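Local coordinates for protein lactaldehyde dehydrogenase (Methanocaldococcus jannaschii, PDB 3PQA) that oxidises lactaldehyde to lactate with NAD, which it prefers to NADP, in the biosynthesis of coenzyme F420, working as a homotetramer, at residues I151-A156 with E452-I457; T56-I61 with F107-H112. One frame throughout, in Å; residues are numbered along the deposited sequence.

Interaction 1: I151-A156 with E452-I457; sequences IAPAIA and EEMSNI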
loop_
_atom_site.group_PDB
_atom_site.type_symbol
_atom_site.label_atom_id
_atom_site.label_comp_id
_atom_site.label_asym_id
_atom_site.label_seq_id
_atom_site.Cartn_x
_atom_site.Cartn_y
_atom_site.Cartn_z
ATOM N N ILE B 151 -16.656 -16.219 -7.900
ATOM C CA ILE B 151 -17.876 -15.796 -7.204
ATOM C C ILE B 151 -17.615 -14.915 -5.981
ATOM O O ILE B 151 -18.245 -13.858 -5.841
ATOM C CB ILE B 151 -18.760 -17.011 -6.808
ATOM C CG1 ILE B 151 -19.177 -17.780 -8.069
ATOM C CG2 ILE B 151 -20.009 -16.561 -6.012
ATOM C CD1 ILE B 151 -19.800 -19.142 -7.772
ATOM N N ALA B 152 -16.723 -15.361 -5.095
ATOM C CA ALA B 152 -16.474 -14.624 -3.855
ATOM C C ALA B 152 -16.006 -13.165 -4.118
ATOM O O ALA B 152 -16.630 -12.213 -3.606
ATOM C CB ALA B 152 -15.499 -15.382 -2.958
ATOM N N PRO B 153 -14.949 -12.971 -4.941
ATOM C CA PRO B 153 -14.590 -11.570 -5.267
ATOM C C PRO B 153 -15.663 -10.780 -6.030
ATOM O O PRO B 153 -15.787 -9.572 -5.821
ATOM C CB PRO B 153 -13.309 -11.693 -6.097
ATOM C CG PRO B 153 -13.268 -13.103 -6.574
ATOM C CD PRO B 153 -14.058 -13.946 -5.612
ATOM N N ALA B 154 -16.432 -11.444 -6.905
ATOM C CA ALA B 154 -17.522 -10.774 -7.621
ATOM C C ALA B 154 -18.597 -10.225 -6.688
ATOM O O ALA B 154 -19.025 -9.074 -6.833
ATOM C CB ALA B 154 -18.141 -11.711 -8.663
ATOM N N ILE B 155 -19.040 -11.048 -5.735
ATOM C CA ILE B 155 -20.002 -10.614 -4.720
ATOM C C ILE B 155 -19.406 -9.472 -3.874
ATOM O O ILE B 155 -20.041 -8.433 -3.648
ATOM C CB ILE B 155 -20.467 -11.789 -3.818
ATOM C CG1 ILE B 155 -21.293 -12.803 -4.627
ATOM C CG2 ILE B 155 -21.293 -11.282 -2.615
ATOM C CD1 ILE B 155 -21.641 -14.052 -3.833
ATOM N N ALA B 156 -18.161 -9.664 -3.451
ATOM C CA ALA B 156 -17.472 -8.664 -2.635
ATOM C C ALA B 156 -17.410 -7.275 -3.269
ATOM O O ALA B 156 -17.412 -6.266 -2.544
ATOM C CB ALA B 156 -16.069 -9.147 -2.297
ATOM N N GLU B 452 -9.797 -6.485 -7.488
ATOM C CA GLU B 452 -9.297 -5.371 -8.277
ATOM C C GLU B 452 -9.651 -5.474 -9.771
ATOM O O GLU B 452 -9.993 -4.455 -10.386
ATOM C CB GLU B 452 -7.788 -5.161 -8.070
ATOM C CG GLU B 452 -7.229 -3.915 -8.775
ATOM C CD GLU B 452 -7.781 -2.594 -8.219
ATOM O OE1 GLU B 452 -8.427 -2.599 -7.143
ATOM O OE2 GLU B 452 -7.577 -1.530 -8.849
ATOM N N GLU B 453 -9.571 -6.680 -10.336
ATOM C CA GLU B 453 -9.933 -6.941 -11.748
ATOM C C GLU B 453 -11.433 -6.747 -11.949
ATOM O O GLU B 453 -11.858 -6.286 -12.993
ATOM C CB GLU B 453 -9.576 -8.374 -12.167
ATOM C CG GLU B 453 -8.146 -8.822 -11.843
ATOM C CD GLU B 453 -7.113 -8.433 -12.879
ATOM O OE1 GLU B 453 -7.482 -7.787 -13.889
ATOM O OE2 GLU B 453 -5.916 -8.781 -12.658
ATOM N N MET B 454 -12.217 -7.102 -10.935
ATOM C CA MET B 454 -13.679 -7.091 -11.011
ATOM C C MET B 454 -14.317 -5.756 -10.594
ATOM O O MET B 454 -15.532 -5.652 -10.434
ATOM C CB MET B 454 -14.259 -8.272 -10.205
ATOM C CG MET B 454 -13.944 -9.657 -10.831
ATOM S SD MET B 454 -14.569 -11.048 -9.855
ATOM C CE MET B 454 -14.127 -12.445 -10.936
ATOM N N SER B 455 -13.485 -4.737 -10.411
ATOM C CA SER B 455 -14.004 -3.415 -10.155
ATOM C C SER B 455 -13.315 -2.388 -11.047
ATOM O O SER B 455 -12.274 -2.681 -11.663
ATOM C CB SER B 455 -13.924 -3.080 -8.653
ATOM O OG SER B 455 -12.628 -3.189 -8.142
ATOM N N ASN B 456 -13.942 -1.221 -11.169
ATOM C CA ASN B 456 -13.361 -0.087 -11.883
ATOM C C ASN B 456 -13.036 1.004 -10.886
ATOM O O ASN B 456 -13.769 1.197 -9.912
ATOM C CB ASN B 456 -14.359 0.464 -12.903
ATOM C CG ASN B 456 -14.584 -0.475 -14.073
ATOM O OD1 ASN B 456 -13.645 -1.077 -14.603
ATOM N ND2 ASN B 456 -15.845 -0.589 -14.495
ATOM N N ILE B 457 -11.949 1.727 -11.138
ATOM C CA ILE B 457 -11.599 2.874 -10.300
ATOM C C ILE B 457 -12.449 4.087 -10.685
ATOM O O ILE B 457 -12.743 4.320 -11.875
ATOM C CB ILE B 457 -10.093 3.224 -10.388
ATOM C CG1 ILE B 457 -9.242 2.079 -9.833
ATOM C CG2 ILE B 457 -9.788 4.536 -9.600
ATOM C CD1 ILE B 457 -7.720 2.223 -10.114
#

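Interaction 2: T56-I61 with F107-H112; sequences TKRYNI and FYVKEH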
loop_
_atom_site.group_PDB
_atom_site.type_symbol
_atom_site.label_atom_id
_atom_site.label_comp_id
_atom_site.label_asym_id
_atom_site.label_seq_id
_atom_site.Cartn_x
_atom_site.Cartn_y
_atom_site.Cartn_z
ATOM N N THR B 56 -21.896 -4.595 4.991
ATOM C CA THR B 56 -22.315 -5.556 6.015
ATOM C C THR B 56 -23.104 -6.717 5.387
ATOM O O THR B 56 -22.904 -7.879 5.757
ATOM C CB THR B 56 -23.083 -4.854 7.169
ATOM O OG1 THR B 56 -22.205 -3.912 7.806
ATOM C CG2 THR B 56 -23.572 -5.849 8.223
ATOM N N LYS B 57 -23.960 -6.393 4.417
ATOM C CA LYS B 57 -24.735 -7.413 3.699
ATOM C C LYS B 57 -23.848 -8.359 2.873
ATOM O O LYS B 57 -23.979 -9.585 2.973
ATOM C CB LYS B 57 -25.808 -6.770 2.824
ATOM C CG LYS B 57 -26.845 -7.780 2.350
ATOM C CD LYS B 57 -28.236 -7.177 2.284
ATOM C CE LYS B 57 -28.891 -7.084 3.652
ATOM N NZ LYS B 57 -30.361 -6.919 3.474
ATOM N N ARG B 58 -22.936 -7.793 2.081
ATOM C CA ARG B 58 -21.956 -8.600 1.347
ATOM C C ARG B 58 -21.140 -9.499 2.272
ATOM O O ARG B 58 -20.965 -10.694 1.992
ATOM C CB ARG B 58 -21.041 -7.713 0.497
ATOM C CG ARG B 58 -21.669 -7.244 -0.800
ATOM C CD ARG B 58 -20.801 -6.196 -1.464
ATOM N NE ARG B 58 -20.984 -4.872 -0.868
ATOM C CZ ARG B 58 -20.180 -3.833 -1.070
ATOM N NH1 ARG B 58 -20.459 -2.661 -0.501
ATOM N NH2 ARG B 58 -19.103 -3.954 -1.842
ATOM N N TYR B 59 -20.646 -8.919 3.370
ATOM C CA TYR B 59 -19.884 -9.663 4.359
ATOM C C TYR B 59 -20.721 -10.846 4.868
ATOM O O TYR B 59 -20.250 -11.993 4.888
ATOM C CB TYR B 59 -19.468 -8.731 5.509
ATOM C CG TYR B 59 -18.837 -9.445 6.681
ATOM C CD1 TYR B 59 -17.464 -9.662 6.733
ATOM C CD2 TYR B 59 -19.619 -9.892 7.747
ATOM C CE1 TYR B 59 -16.882 -10.330 7.819
ATOM C CE2 TYR B 59 -19.053 -10.549 8.832
ATOM C CZ TYR B 59 -17.687 -10.764 8.861
ATOM O OH TYR B 59 -17.139 -11.433 9.932
ATOM N N ASN B 60 -21.955 -10.556 5.274
ATOM C CA ASN B 60 -22.831 -11.592 5.818
ATOM C C ASN B 60 -23.100 -12.719 4.838
ATOM O O ASN B 60 -23.057 -13.900 5.218
ATOM C CB ASN B 60 -24.153 -10.991 6.306
ATOM C CG ASN B 60 -23.990 -10.214 7.600
ATOM O OD1 ASN B 60 -23.023 -10.420 8.339
ATOM N ND2 ASN B 60 -24.937 -9.309 7.880
ATOM N N ILE B 61 -23.366 -12.359 3.581
ATOM C CA ILE B 61 -23.637 -13.340 2.519
ATOM C C ILE B 61 -22.423 -14.233 2.309
ATOM O O ILE B 61 -22.537 -15.461 2.259
ATOM C CB ILE B 61 -24.019 -12.662 1.191
ATOM C CG1 ILE B 61 -25.415 -12.048 1.288
ATOM C CG2 ILE B 61 -23.965 -13.668 0.027
ATOM C CD1 ILE B 61 -25.699 -11.041 0.196
ATOM N N PHE B 107 -13.602 -10.729 4.491
ATOM C CA PHE B 107 -12.758 -9.769 5.172
ATOM C C PHE B 107 -12.273 -8.652 4.257
ATOM O O PHE B 107 -12.240 -7.501 4.704
ATOM C CB PHE B 107 -11.675 -10.435 6.015
ATOM C CG PHE B 107 -12.205 -10.992 7.309
ATOM C CD1 PHE B 107 -12.088 -10.281 8.488
ATOM C CD2 PHE B 107 -12.871 -12.207 7.333
ATOM C CE1 PHE B 107 -12.589 -10.787 9.675
ATOM C CE2 PHE B 107 -13.379 -12.714 8.515
ATOM C CZ PHE B 107 -13.237 -12.002 9.684
ATOM N N TYR B 108 -12.007 -8.942 2.987
ATOM C CA TYR B 108 -11.661 -7.870 2.050
ATOM C C TYR B 108 -12.806 -6.893 1.703
ATOM O O TYR B 108 -12.540 -5.730 1.360
ATOM C CB TYR B 108 -10.933 -8.412 0.816
ATOM C CG TYR B 108 -9.446 -8.579 1.082
ATOM C CD1 TYR B 108 -8.627 -7.457 1.296
ATOM C CD2 TYR B 108 -8.864 -9.846 1.137
ATOM C CE1 TYR B 108 -7.249 -7.596 1.557
ATOM C CE2 TYR B 108 -7.486 -10.004 1.398
ATOM C CZ TYR B 108 -6.693 -8.862 1.602
ATOM O OH TYR B 108 -5.353 -9.018 1.858
ATOM N N VAL B 109 -14.063 -7.320 1.827
ATOM C CA VAL B 109 -15.159 -6.350 1.658
ATOM C C VAL B 109 -15.017 -5.246 2.706
ATOM O O VAL B 109 -15.270 -4.068 2.443
ATOM C CB VAL B 109 -16.588 -6.961 1.781
ATOM C CG1 VAL B 109 -17.634 -5.857 1.539
ATOM C CG2 VAL B 109 -16.793 -8.030 0.786
ATOM N N LYS B 110 -14.571 -5.653 3.890
ATOM C CA LYS B 110 -14.417 -4.734 5.005
ATOM C C LYS B 110 -13.082 -3.995 4.997
ATOM O O LYS B 110 -13.024 -2.847 5.426
ATOM C CB LYS B 110 -14.608 -5.463 6.336
ATOM C CG LYS B 110 -16.063 -5.825 6.602
ATOM C CD LYS B 110 -16.284 -6.326 8.006
ATOM C CE LYS B 110 -17.765 -6.609 8.222
ATOM N NZ LYS B 110 -18.203 -6.373 9.617
ATOM N N GLU B 111 -12.034 -4.644 4.495
ATOM C CA GLU B 111 -10.673 -4.125 4.637
ATOM C C GLU B 111 -10.007 -3.535 3.407
ATOM O O GLU B 111 -8.978 -2.880 3.549
ATOM C CB GLU B 111 -9.751 -5.206 5.217
ATOM C CG GLU B 111 -10.107 -5.618 6.642
ATOM C CD GLU B 111 -10.085 -4.441 7.604
ATOM O OE1 GLU B 111 -9.039 -3.772 7.685
ATOM O OE2 GLU B 111 -11.105 -4.183 8.266
ATOM N N HIS B 112 -10.539 -3.781 2.207
ATOM C CA HIS B 112 -9.899 -3.282 0.986
ATOM C C HIS B 112 -9.718 -1.770 1.097
ATOM O O HIS B 112 -10.629 -1.065 1.515
ATOM C CB HIS B 112 -10.699 -3.631 -0.276
ATOM C CG HIS B 112 -10.599 -2.592 -1.353
ATOM N ND1 HIS B 112 -11.532 -1.588 -1.507
ATOM C CD2 HIS B 112 -9.651 -2.372 -2.293
ATOM C CE1 HIS B 112 -11.175 -0.807 -2.509
ATOM N NE2 HIS B 112 -10.035 -1.261 -3.004
#

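Interaction 1: I151-A156 with E452-I457
At the entry to the C-terminal strand of this aldehyde dehydrogenase, Met454, at the turn from helix 447-453 into strand 455-463, pushes its thioether against Pro153 and Ala154 of helix 145-156 in the NAD-binding domain. The whole contact is carried by one sulfur. SD of Met454 lies 3.5 Å from the backbone N of Ala154 and 3.8 Å from its CB, while the Pro153 ring touches the same sulfur, its CB 4.0 Å from SD. No hydrogen bond crosses between the segments; the side chains meet by apolar packing, and the sulfur also lies against the helix backbone. The reach comes from the methionine's shape: CG stands anti to the carbonyl carbon (chi1 -68°), and beyond it the chain is fully extended, so that SD spans a gap in which the nearest CA atoms, those of Ala154 and Met454, are still 6.3 Å apart. Pro153 cannot donate a backbone N-H to the preceding turn, and the helix is kinked there. All three touching residues are buried. The polar backbone at the turn is held from outside the pair: Met454 O accepts a bond from Asn159 ND2, and the backbone of Met454 pairs with that of Val131. The side chains of Met454 and Glu241, a probable active-site residue, are about 9 Å apart. The arrangement is the junction where a helix of the Rossmann-like domain meets the helix-to-strand turn leading into the C-terminal strand, which runs antiparallel to strand 122-138 in the oligomerisation arm of aldehyde dehydrogenases.

Interaction 2: T56-I61 with F107-H112
Lys110 lays the end of its chain over one face of the Tyr59 ring: CE comes within 3.4 Å of Tyr59 CG, a CH-pi contact, and NZ stands 4.2 Å from the ring centroid, almost straight over the ring centre, as a cation-pi pair. Farther out on the same tyrosine, the ring edge points at the face of Phe107, in one of its two conformers, in a T-shaped stack, with centroids 5.8 Å apart and planes at 78°. Tyr59 reaches both partners because its CG is anti to the backbone N (chi1 172°), which sends the ring across to the facing helix. One residue earlier on helix 55-71, Arg58 CB packs 4.0 Å from Val109 CG1, which also lies over a face of the guanidinium. That group is steadied from beyond the pair, NH2 probably bonding to Ala156 O and NE more weakly to Pro54 O. Tyr108 OH and Glu111 OE1 exchange hydrogen bonds with their counterparts in the third subunit. The two helical segments run nearly antiparallel, at 161° with axes 8.9 Å apart, as neighbours at the surface of the subunit: helix 55-71 adds Ile55 and Leu62 against Val109, and helix 88-111 sends Tyr108 onto Lys448 and Met451 of helix 447-453.

Overall arrangement
Interaction 1 is wholly buried and joins helix 145-156 to the turn ahead of strand 455-463, whereas interaction 2 lies nearer the surface and pairs two long helices, 55-71 and 88-111, beside a subunit interface. Their chemistry follows: a thioether against a helix in the interior, and an edge-to-face ring pair with a cation-pi contact at the partly exposed edge. The two share no segment, yet they touch where helix 145-156 ends. The probable bond from Arg58 NH2 to Ala156 O measures 2.9 Å, and Val109 CG2 packs on Ala156 CB at 3.4 Å. Helix 145-156 therefore has the methionine turn against one part of its surface and the helix pair against another.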